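Local coordinates for protein Dot/Icm T4SS effector (PDB 4HFV) that is of unknown molecular function but is a putative effector of Legionella pneumophila, probably delivered into host cells by the Dot/Icm type IV secretion system, at residues 7-12 and 62-67; 25-30 and 42-47; 76-81 and 108-113. All coordinates share one frame; numbering follows the deposited sequence. Where two conformers were deposited one is given.

The three contacts tie together the first four helices of an all-helical chain. Contact 2 is nested along the sequence inside the loop closed by contact 1, and both use helix 9-27: contact 1 at its start, against the end of helix 49-64, and contact 2 at its far end, their centres about 25 Å apart. Contact 3 follows in series and joins helix 70-90 to the end of helix 101-109. Its centre is about 13 Å from that of contact 1, and the two touch where Val7 N meets Asn78 OD1. Contacts 1 and 3 thus join helices in the interior, whereas contact 2 is a polar surface contact between helix 9-27 and the following loop.

Contact 1: residues 7-12 and 62-67; sequences VAYEKL and LLDNSS
Tyr9 reaches across from the first turn of helix 9-27 to the last turn of helix 49-64, where Leu63 and Asp64 receive its ring and its hydroxyl. With CG anti to the backbone N (chi1 176°), the ring extends toward the other helix and its OH donates a hydrogen bond to Asp64 OD1 at 2.6 Å. OD1 sits at the ring edge, close to the ring plane. The carboxylate is turned almost perpendicular to the ring, the planes 86° apart. The hydroxyl meets OD1 from above the carboxylate plane, 45° out of it. Leu63 lies obliquely to the same ring: its CD1 is 3.9 Å from Tyr9 CE1, and its CB is 3.7 Å from Tyr9 OH. Leu77 and Lys73 of helix 70-90 also touch the Tyr9 side chain.

A water bridges the two segments beside the hydroxyl, donating to Asp64 OD1 at 2.8 Å and to Glu10 OE2 at 3.1 Å. Asp64 OD2 forms a salt bridge with Lys13, one turn further along helix 9-27. Asp64 therefore holds two points of that helix, one through each carboxylate oxygen. The water between the like-charged Glu10 and Asp64 probably eases their repulsion, and Lys13 probably helps keep Asp64 ionised, which would strengthen its acceptance of the buried tyrosine hydroxyl.

Contact 2: residues 25-30 and 42-47; sequences KSHNEK and VKEVSR
A His-carboxylate hydrogen bond and an adjoining Asx turn lie near the end of helix 9-27, where the long connection to helix 49-64 begins. The carboxylate is that of Glu44, in a short 3-10 segment at 42-44, and it faces His27 and Asn28 with one oxygen for each.

His27 has two conformers, and in the one described here its ND1 donates to Glu44 OE1 at 3.0 Å, a bond less certain than that of Asn28. The oxygen lies in the imidazole plane and is met nearly along its C-O axis, but the bond is bent, with an N-H...O angle of 138°. Asn28 ND2 donates to Glu44 OE2 at 3.2 Å in a much straighter bond of 169°. Here OE2 lies in the amide plane of Asn28, while the amide nitrogen approaches from above the carboxylate plane. Glu44 folds back at chi2 (-75°), which swings its carboxylate round to the two donors. The backbone comes close as well: Glu44 O is 3.0 Å from His27 ND1, at an angle too poor for a hydrogen bond.

The other end of the Asn28 amide serves its own segment, for OD1 accepts from Lys30 N at 3.1 Å and closes the Asx turn. Next along the chain, Val45 packs on Leu23 and Ile24 of helix 9-27.

The bonds to Glu44 OE2 and from Lys30 N together orient the Asn28 amide. With His27 in this conformer the carboxylate has a donor on each oxygen, and it would favour a hydrogen on ND1.

Contact 3: residues 76-81 and 108-113; sequences VLNALA and ISLDLN
With chi1 of -72° and an extended chi2 of 170°, Leu110 sends both methyl groups from the end of helix 101-109 onto helix 70-90, where Asn78 and Ala81, three residues apart, receive them. A leucine at the C-terminal end of one helix thus packs on the side of another, and the chain leaves helix 101-109 through a Schellman motif, with Asp111 at positive phi and its N bonded to Ile108 O at 3.0 Å. Leu110 stands just before that reversal and is buried against the neighbouring helix.

Both branches lie near the methyl of Ala81, CD1 at 4.0 Å and CD2 at 4.1 Å from its CB, while CD2 alone also reaches Asn78 OD1. The side chains of Asn78 and Leu110 run past one another in opposite directions, which brings the amide oxygen alongside a methyl without any hydrogen bond between them.

The amide is held by other partners. Asn78 ND2 bonds to Ala74 O one turn back in its own helix, and OD1 accepts from Val7 N, ahead of helix 9-27. A buried polar group is thereby satisfied at both ends, while its flank serves as packing surface for the leucine. The closest approach across the two segments is Asn78 OD1 to Leu110 CD2, at 3.4 Å.

Contact 1: residues 7-12 and 62-67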
loop_
_atom_site.group_PDB
_atom_site.type_symbol
_atom_site.label_atom_id
_atom_site.label_comp_id
_atom_site.label_asym_id
_atom_site.label_seq_id
_atom_site.Cartn_x
_atom_site.Cartn_y
_atom_site.Cartn_z
ATOM N N VAL A 7 1.019 -7.686 22.866
ATOM C CA VAL A 7 0.639 -8.604 23.934
ATOM C C VAL A 7 0.646 -10.030 23.377
ATOM O O VAL A 7 0.063 -10.263 22.333
ATOM C CB VAL A 7 -0.789 -8.318 24.472
ATOM C CG1 VAL A 7 -1.129 -9.293 25.628
ATOM C CG2 VAL A 7 -0.915 -6.873 24.945
ATOM N N ALA A 8 1.214 -10.999 24.100
ATOM C CA ALA A 8 1.172 -12.381 23.596
ATOM C C ALA A 8 -0.260 -12.838 23.265
ATOM O O ALA A 8 -1.236 -12.468 23.949
ATOM C CB ALA A 8 1.881 -13.353 24.537
ATOM N N TYR A 9 -0.397 -13.602 22.173
ATOM C CA TYR A 9 -1.725 -13.981 21.678
ATOM C C TYR A 9 -2.624 -14.712 22.719
ATOM O O TYR A 9 -3.811 -14.367 22.887
ATOM C CB TYR A 9 -1.591 -14.854 20.423
ATOM C CG TYR A 9 -2.912 -15.360 19.930
ATOM C CD1 TYR A 9 -3.742 -14.562 19.191
ATOM C CD2 TYR A 9 -3.342 -16.647 20.242
ATOM C CE1 TYR A 9 -4.982 -15.022 18.763
ATOM C CE2 TYR A 9 -4.577 -17.113 19.824
ATOM C CZ TYR A 9 -5.393 -16.294 19.071
ATOM O OH TYR A 9 -6.641 -16.762 18.634
ATOM N N GLU A 10 -2.115 -15.742 23.391
ATOM C CA GLU A 10 -3.023 -16.491 24.289
ATOM C C GLU A 10 -3.586 -15.600 25.386
ATOM O O GLU A 10 -4.782 -15.664 25.711
ATOM C CB GLU A 10 -2.351 -17.698 24.886
ATOM C CG GLU A 10 -2.038 -18.803 23.859
ATOM C CD GLU A 10 -3.292 -19.353 23.158
ATOM O OE1 GLU A 10 -4.339 -19.478 23.823
ATOM O OE2 GLU A 10 -3.224 -19.673 21.941
ATOM N N LYS A 11 -2.711 -14.783 25.960
ATOM C CA LYS A 11 -3.080 -13.877 27.022
ATOM C C LYS A 11 -4.128 -12.885 26.528
ATOM O O LYS A 11 -5.172 -12.683 27.187
ATOM C CB LYS A 11 -1.857 -13.138 27.529
ATOM C CG LYS A 11 -2.129 -12.312 28.762
ATOM C CD LYS A 11 -1.411 -11.009 28.688
ATOM C CE LYS A 11 -0.618 -10.743 29.940
ATOM N NZ LYS A 11 -1.356 -9.878 30.913
ATOM N N LEU A 12 -3.906 -12.306 25.349
ATOM C CA LEU A 12 -4.833 -11.319 24.804
ATOM C C LEU A 12 -6.181 -11.944 24.487
ATOM O O LEU A 12 -7.234 -11.354 24.754
ATOM C CB LEU A 12 -4.226 -10.645 23.536
ATOM C CG LEU A 12 -5.097 -9.548 22.924
ATOM C CD1 LEU A 12 -5.507 -8.463 23.910
ATOM C CD2 LEU A 12 -4.386 -8.914 21.710
ATOM N N LEU A 62 -10.349 -18.089 13.896
ATOM C CA LEU A 62 -9.605 -18.324 12.653
ATOM C C LEU A 62 -8.104 -18.419 12.957
ATOM O O LEU A 62 -7.397 -19.299 12.454
ATOM C CB LEU A 62 -9.907 -17.237 11.606
ATOM C CG LEU A 62 -11.331 -17.243 10.990
ATOM C CD1 LEU A 62 -11.606 -15.963 10.179
ATOM C CD2 LEU A 62 -11.570 -18.476 10.153
ATOM N N LEU A 63 -7.615 -17.519 13.795
ATOM C CA LEU A 63 -6.215 -17.598 14.207
ATOM C C LEU A 63 -5.919 -18.914 14.924
ATOM O O LEU A 63 -4.890 -19.540 14.669
ATOM C CB LEU A 63 -5.844 -16.381 15.061
ATOM C CG LEU A 63 -5.883 -15.057 14.298
ATOM C CD1 LEU A 63 -5.821 -13.876 15.181
ATOM C CD2 LEU A 63 -4.729 -14.973 13.227
ATOM N N ASP A 64 -6.834 -19.337 15.803
ATOM C CA ASP A 64 -6.690 -20.599 16.517
ATOM C C ASP A 64 -6.544 -21.759 15.528
ATOM O O ASP A 64 -5.760 -22.653 15.753
ATOM C CB ASP A 64 -7.902 -20.878 17.395
ATOM C CG ASP A 64 -7.913 -20.059 18.689
ATOM O OD1 ASP A 64 -6.974 -19.276 18.928
ATOM O OD2 ASP A 64 -8.887 -20.209 19.481
ATOM N N ASN A 65 -7.295 -21.714 14.431
ATOM C CA ASN A 65 -7.244 -22.747 13.385
ATOM C C ASN A 65 -6.126 -22.522 12.373
ATOM O O ASN A 65 -5.989 -23.295 11.413
ATOM C CB ASN A 65 -8.536 -22.761 12.578
ATOM C CG ASN A 65 -9.755 -23.156 13.380
ATOM O OD1 ASN A 65 -9.663 -23.727 14.464
ATOM N ND2 ASN A 65 -10.929 -22.865 12.820
ATOM N N SER A 66 -5.359 -21.445 12.519
ATOM C CA SER A 66 -4.348 -21.145 11.508
ATOM C C SER A 66 -3.033 -21.864 11.791
ATOM O O SER A 66 -2.853 -22.457 12.850
ATOM C CB SER A 66 -4.122 -19.657 11.383
ATOM O OG SER A 66 -3.314 -19.164 12.419
ATOM N N SER A 67 -2.138 -21.820 10.807
ATOM C CA SER A 67 -0.788 -22.340 10.951
ATOM C C SER A 67 0.197 -21.216 11.292
ATOM O O SER A 67 1.417 -21.398 11.207
ATOM C CB SER A 67 -0.364 -22.995 9.624
ATOM O OG SER A 67 -0.495 -22.076 8.532
HETATM O O HOH W 1 -4.604 -20.717 19.365
#

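Contact 2: residues 25-30 and 42-47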
loop_
_atom_site.group_PDB
_atom_site.type_symbol
_atom_site.label_atom_id
_atom_site.label_comp_id
_atom_site.label_asym_id
_atom_site.label_seq_id
_atom_site.Cartn_x
_atom_site.Cartn_y
_atom_site.Cartn_z
ATOM N N LYS A 25 -22.729 -10.037 30.709
ATOM C CA LYS A 25 -23.278 -10.083 32.037
ATOM C C LYS A 25 -23.741 -8.709 32.523
ATOM O O LYS A 25 -24.635 -8.666 33.357
ATOM C CB LYS A 25 -22.288 -10.746 33.007
ATOM C CG LYS A 25 -22.315 -12.273 32.926
ATOM C CD LYS A 25 -21.116 -12.904 33.652
ATOM C CE LYS A 25 -21.217 -14.445 33.727
ATOM N NZ LYS A 25 -20.098 -14.997 34.549
ATOM N N SER A 26 -23.160 -7.617 32.003
ATOM C CA SER A 26 -23.603 -6.264 32.382
ATOM C C SER A 26 -25.026 -6.012 31.899
ATOM O O SER A 26 -25.710 -5.178 32.453
ATOM C CB SER A 26 -22.664 -5.141 31.881
ATOM O OG SER A 26 -22.739 -4.982 30.470
ATOM N N HIS A 27 -25.468 -6.717 30.860
ATOM C CA HIS A 27 -26.881 -6.629 30.438
ATOM C C HIS A 27 -27.757 -7.686 31.133
ATOM O O HIS A 27 -28.898 -7.406 31.511
ATOM C CB HIS A 27 -27.045 -6.737 28.898
ATOM C CG HIS A 27 -28.479 -6.756 28.452
ATOM N ND1 HIS A 27 -29.078 -7.874 27.909
ATOM C CD2 HIS A 27 -29.447 -5.805 28.515
ATOM C CE1 HIS A 27 -30.344 -7.605 27.638
ATOM N NE2 HIS A 27 -30.597 -6.361 28.006
ATOM N N ASN A 28 -27.222 -8.893 31.316
ATOM C CA ASN A 28 -27.994 -9.985 31.874
ATOM C C ASN A 28 -27.120 -10.815 32.787
ATOM O O ASN A 28 -26.318 -11.620 32.312
ATOM C CB ASN A 28 -28.578 -10.884 30.766
ATOM C CG ASN A 28 -29.416 -12.034 31.305
ATOM O OD1 ASN A 28 -29.703 -12.120 32.509
ATOM N ND2 ASN A 28 -29.839 -12.923 30.409
ATOM N N GLU A 29 -27.321 -10.649 34.101
ATOM C CA GLU A 29 -26.395 -11.181 35.083
ATOM C C GLU A 29 -26.546 -12.704 35.099
ATOM O O GLU A 29 -25.649 -13.421 35.524
ATOM C CB GLU A 29 -26.686 -10.614 36.481
ATOM C CG GLU A 29 -28.032 -11.115 37.033
ATOM C CD GLU A 29 -28.545 -10.311 38.207
ATOM O OE1 GLU A 29 -28.885 -9.134 37.982
ATOM O OE2 GLU A 29 -28.655 -10.869 39.339
ATOM N N LYS A 30 -27.668 -13.195 34.611
ATOM C CA LYS A 30 -27.910 -14.636 34.596
ATOM C C LYS A 30 -27.541 -15.310 33.269
ATOM O O LYS A 30 -27.818 -16.485 33.099
ATOM C CB LYS A 30 -29.376 -14.945 34.888
ATOM C CG LYS A 30 -29.849 -14.430 36.233
ATOM C CD LYS A 30 -31.259 -14.867 36.497
ATOM C CE LYS A 30 -31.803 -14.150 37.715
ATOM N NZ LYS A 30 -33.130 -14.658 38.011
ATOM N N VAL A 42 -23.974 -13.381 22.264
ATOM C CA VAL A 42 -23.701 -12.045 21.793
ATOM C C VAL A 42 -24.987 -11.244 21.668
ATOM O O VAL A 42 -24.979 -10.024 21.769
ATOM C CB VAL A 42 -23.004 -12.086 20.415
ATOM C CG1 VAL A 42 -24.047 -12.272 19.283
ATOM C CG2 VAL A 42 -22.190 -10.837 20.219
ATOM N N LYS A 43 -26.096 -11.929 21.436
ATOM C CA LYS A 43 -27.394 -11.276 21.389
ATOM C C LYS A 43 -27.668 -10.385 22.636
ATOM O O LYS A 43 -28.514 -9.479 22.604
ATOM C CB LYS A 43 -28.471 -12.356 21.241
ATOM C CG LYS A 43 -28.305 -13.489 22.285
ATOM C CD LYS A 43 -29.422 -14.538 22.262
ATOM C CE LYS A 43 -29.330 -15.474 23.477
ATOM N NZ LYS A 43 -30.165 -16.695 23.253
ATOM N N GLU A 44 -26.946 -10.639 23.728
ATOM C CA GLU A 44 -27.145 -9.901 24.978
ATOM C C GLU A 44 -26.542 -8.500 24.993
ATOM O O GLU A 44 -26.983 -7.659 25.777
ATOM C CB GLU A 44 -26.576 -10.694 26.157
ATOM C CG GLU A 44 -27.274 -12.028 26.381
ATOM C CD GLU A 44 -28.651 -11.914 27.029
ATOM O OE1 GLU A 44 -29.195 -10.808 27.291
ATOM O OE2 GLU A 44 -29.199 -12.978 27.300
ATOM N N VAL A 45 -25.575 -8.242 24.118
ATOM C CA VAL A 45 -24.913 -6.933 24.075
ATOM C C VAL A 45 -25.625 -5.978 23.112
ATOM O O VAL A 45 -26.481 -6.392 22.326
ATOM C CB VAL A 45 -23.399 -7.074 23.771
ATOM C CG1 VAL A 45 -22.770 -8.090 24.720
ATOM C CG2 VAL A 45 -23.145 -7.463 22.314
ATOM N N SER A 46 -25.314 -4.690 23.209
ATOM C CA SER A 46 -25.990 -3.684 22.379
ATOM C C SER A 46 -25.783 -3.925 20.881
ATOM O O SER A 46 -24.790 -4.510 20.464
ATOM C CB SER A 46 -25.482 -2.292 22.729
ATOM O OG SER A 46 -24.154 -2.128 22.254
ATOM N N ARG A 47 -26.712 -3.436 20.067
ATOM C CA ARG A 47 -26.652 -3.646 18.613
ATOM C C ARG A 47 -25.321 -3.122 18.116
ATOM O O ARG A 47 -24.621 -3.757 17.320
ATOM C CB ARG A 47 -27.851 -2.964 17.926
ATOM C CG ARG A 47 -27.822 -3.023 16.398
ATOM C CD ARG A 47 -29.204 -2.799 15.778
ATOM N NE ARG A 47 -29.158 -2.677 14.315
ATOM C CZ ARG A 47 -30.226 -2.450 13.551
ATOM N NH1 ARG A 47 -31.419 -2.318 14.112
ATOM N NH2 ARG A 47 -30.107 -2.351 12.231
#

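Contact 3: residues 76-81 and 108-113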
loop_
_atom_site.group_PDB
_atom_site.type_symbol
_atom_site.label_atom_id
_atom_site.label_comp_id
_atom_site.label_asym_id
_atom_site.label_seq_id
_atom_site.Cartn_x
_atom_site.Cartn_y
_atom_site.Cartn_z
ATOM N N VAL A 76 -1.950 -9.813 14.526
ATOM C CA VAL A 76 -3.329 -9.688 14.085
ATOM C C VAL A 76 -4.310 -9.344 15.196
ATOM O O VAL A 76 -5.128 -8.399 15.051
ATOM C CB VAL A 76 -3.810 -10.915 13.308
ATOM C CG1 VAL A 76 -5.298 -10.766 12.926
ATOM C CG2 VAL A 76 -2.936 -11.103 12.018
ATOM N N LEU A 77 -4.282 -10.091 16.299
ATOM C CA LEU A 77 -5.263 -9.844 17.362
ATOM C C LEU A 77 -5.029 -8.476 18.024
ATOM O O LEU A 77 -5.979 -7.750 18.256
ATOM C CB LEU A 77 -5.321 -10.999 18.372
ATOM C CG LEU A 77 -6.473 -10.969 19.387
ATOM C CD1 LEU A 77 -7.894 -10.921 18.742
ATOM C CD2 LEU A 77 -6.380 -12.151 20.339
ATOM N N ASN A 78 -3.772 -8.112 18.306
ATOM C CA ASN A 78 -3.498 -6.785 18.849
ATOM C C ASN A 78 -4.030 -5.702 17.925
ATOM O O ASN A 78 -4.671 -4.759 18.370
ATOM C CB ASN A 78 -1.995 -6.562 19.050
ATOM C CG ASN A 78 -1.461 -7.186 20.335
ATOM O OD1 ASN A 78 -1.202 -6.485 21.305
ATOM N ND2 ASN A 78 -1.234 -8.480 20.325
ATOM N N ALA A 79 -3.726 -5.825 16.627
ATOM C CA ALA A 79 -4.205 -4.863 15.652
ATOM C C ALA A 79 -5.734 -4.717 15.695
ATOM O O ALA A 79 -6.255 -3.612 15.690
ATOM C CB ALA A 79 -3.731 -5.228 14.184
ATOM N N LEU A 80 -6.465 -5.819 15.672
ATOM C CA LEU A 80 -7.918 -5.708 15.688
ATOM C C LEU A 80 -8.429 -5.081 16.987
ATOM O O LEU A 80 -9.384 -4.307 16.954
ATOM C CB LEU A 80 -8.560 -7.076 15.546
ATOM C CG LEU A 80 -10.077 -7.101 15.505
ATOM C CD1 LEU A 80 -10.617 -6.237 14.383
ATOM C CD2 LEU A 80 -10.493 -8.552 15.340
ATOM N N ALA A 81 -7.828 -5.438 18.123
ATOM C CA ALA A 81 -8.292 -4.868 19.384
ATOM C C ALA A 81 -8.036 -3.377 19.342
ATOM O O ALA A 81 -8.910 -2.587 19.709
ATOM C CB ALA A 81 -7.598 -5.497 20.604
ATOM N N ILE A 108 -6.795 -1.834 28.745
ATOM C CA ILE A 108 -6.181 -2.756 29.703
ATOM C C ILE A 108 -5.627 -4.022 29.033
ATOM O O ILE A 108 -4.515 -4.409 29.312
ATOM C CB ILE A 108 -7.172 -3.210 30.827
ATOM C CG1 ILE A 108 -7.721 -2.019 31.646
ATOM C CG2 ILE A 108 -6.503 -4.197 31.747
ATOM C CD1 ILE A 108 -6.682 -1.230 32.306
ATOM N N SER A 109 -6.395 -4.648 28.154
ATOM C CA SER A 109 -5.974 -5.894 27.517
ATOM C C SER A 109 -4.693 -5.675 26.725
ATOM O O SER A 109 -3.815 -6.532 26.672
ATOM C CB SER A 109 -7.060 -6.430 26.585
ATOM O OG SER A 109 -8.166 -6.949 27.310
ATOM N N LEU A 110 -4.602 -4.512 26.116
ATOM C CA LEU A 110 -3.463 -4.155 25.283
ATOM C C LEU A 110 -2.253 -3.623 26.115
ATOM O O LEU A 110 -1.178 -3.435 25.597
ATOM C CB LEU A 110 -3.918 -3.152 24.247
ATOM C CG LEU A 110 -4.805 -3.691 23.111
ATOM C CD1 LEU A 110 -5.414 -2.587 22.249
ATOM C CD2 LEU A 110 -3.986 -4.680 22.244
ATOM N N ASP A 111 -2.476 -3.360 27.394
ATOM C CA ASP A 111 -1.454 -2.819 28.297
ATOM C C ASP A 111 -0.929 -1.475 27.805
ATOM O O ASP A 111 0.254 -1.145 27.976
ATOM C CB ASP A 111 -0.306 -3.804 28.562
ATOM C CG ASP A 111 0.533 -3.413 29.804
ATOM O OD1 ASP A 111 -0.046 -2.907 30.802
ATOM O OD2 ASP A 111 1.765 -3.569 29.761
ATOM N N LEU A 112 -1.843 -0.666 27.283
ATOM C CA LEU A 112 -1.490 0.632 26.772
ATOM C C LEU A 112 -1.264 1.640 27.885
ATOM O O LEU A 112 -2.016 1.714 28.863
ATOM C CB LEU A 112 -2.573 1.145 25.812
ATOM C CG LEU A 112 -2.698 0.414 24.478
ATOM C CD1 LEU A 112 -4.005 0.832 23.831
ATOM C CD2 LEU A 112 -1.516 0.723 23.562
ATOM N N ASN A 113 -0.201 2.420 27.717
ATOM C CA ASN A 113 0.187 3.451 28.688
ATOM C C ASN A 113 1.094 4.473 28.001
ATOM O O ASN A 113 1.469 4.308 26.821
ATOM C CB ASN A 113 0.874 2.836 29.920
ATOM C CG ASN A 113 2.162 2.082 29.571
ATOM O OD1 ASN A 113 3.135 2.673 29.097
ATOM N ND2 ASN A 113 2.172 0.774 29.813
#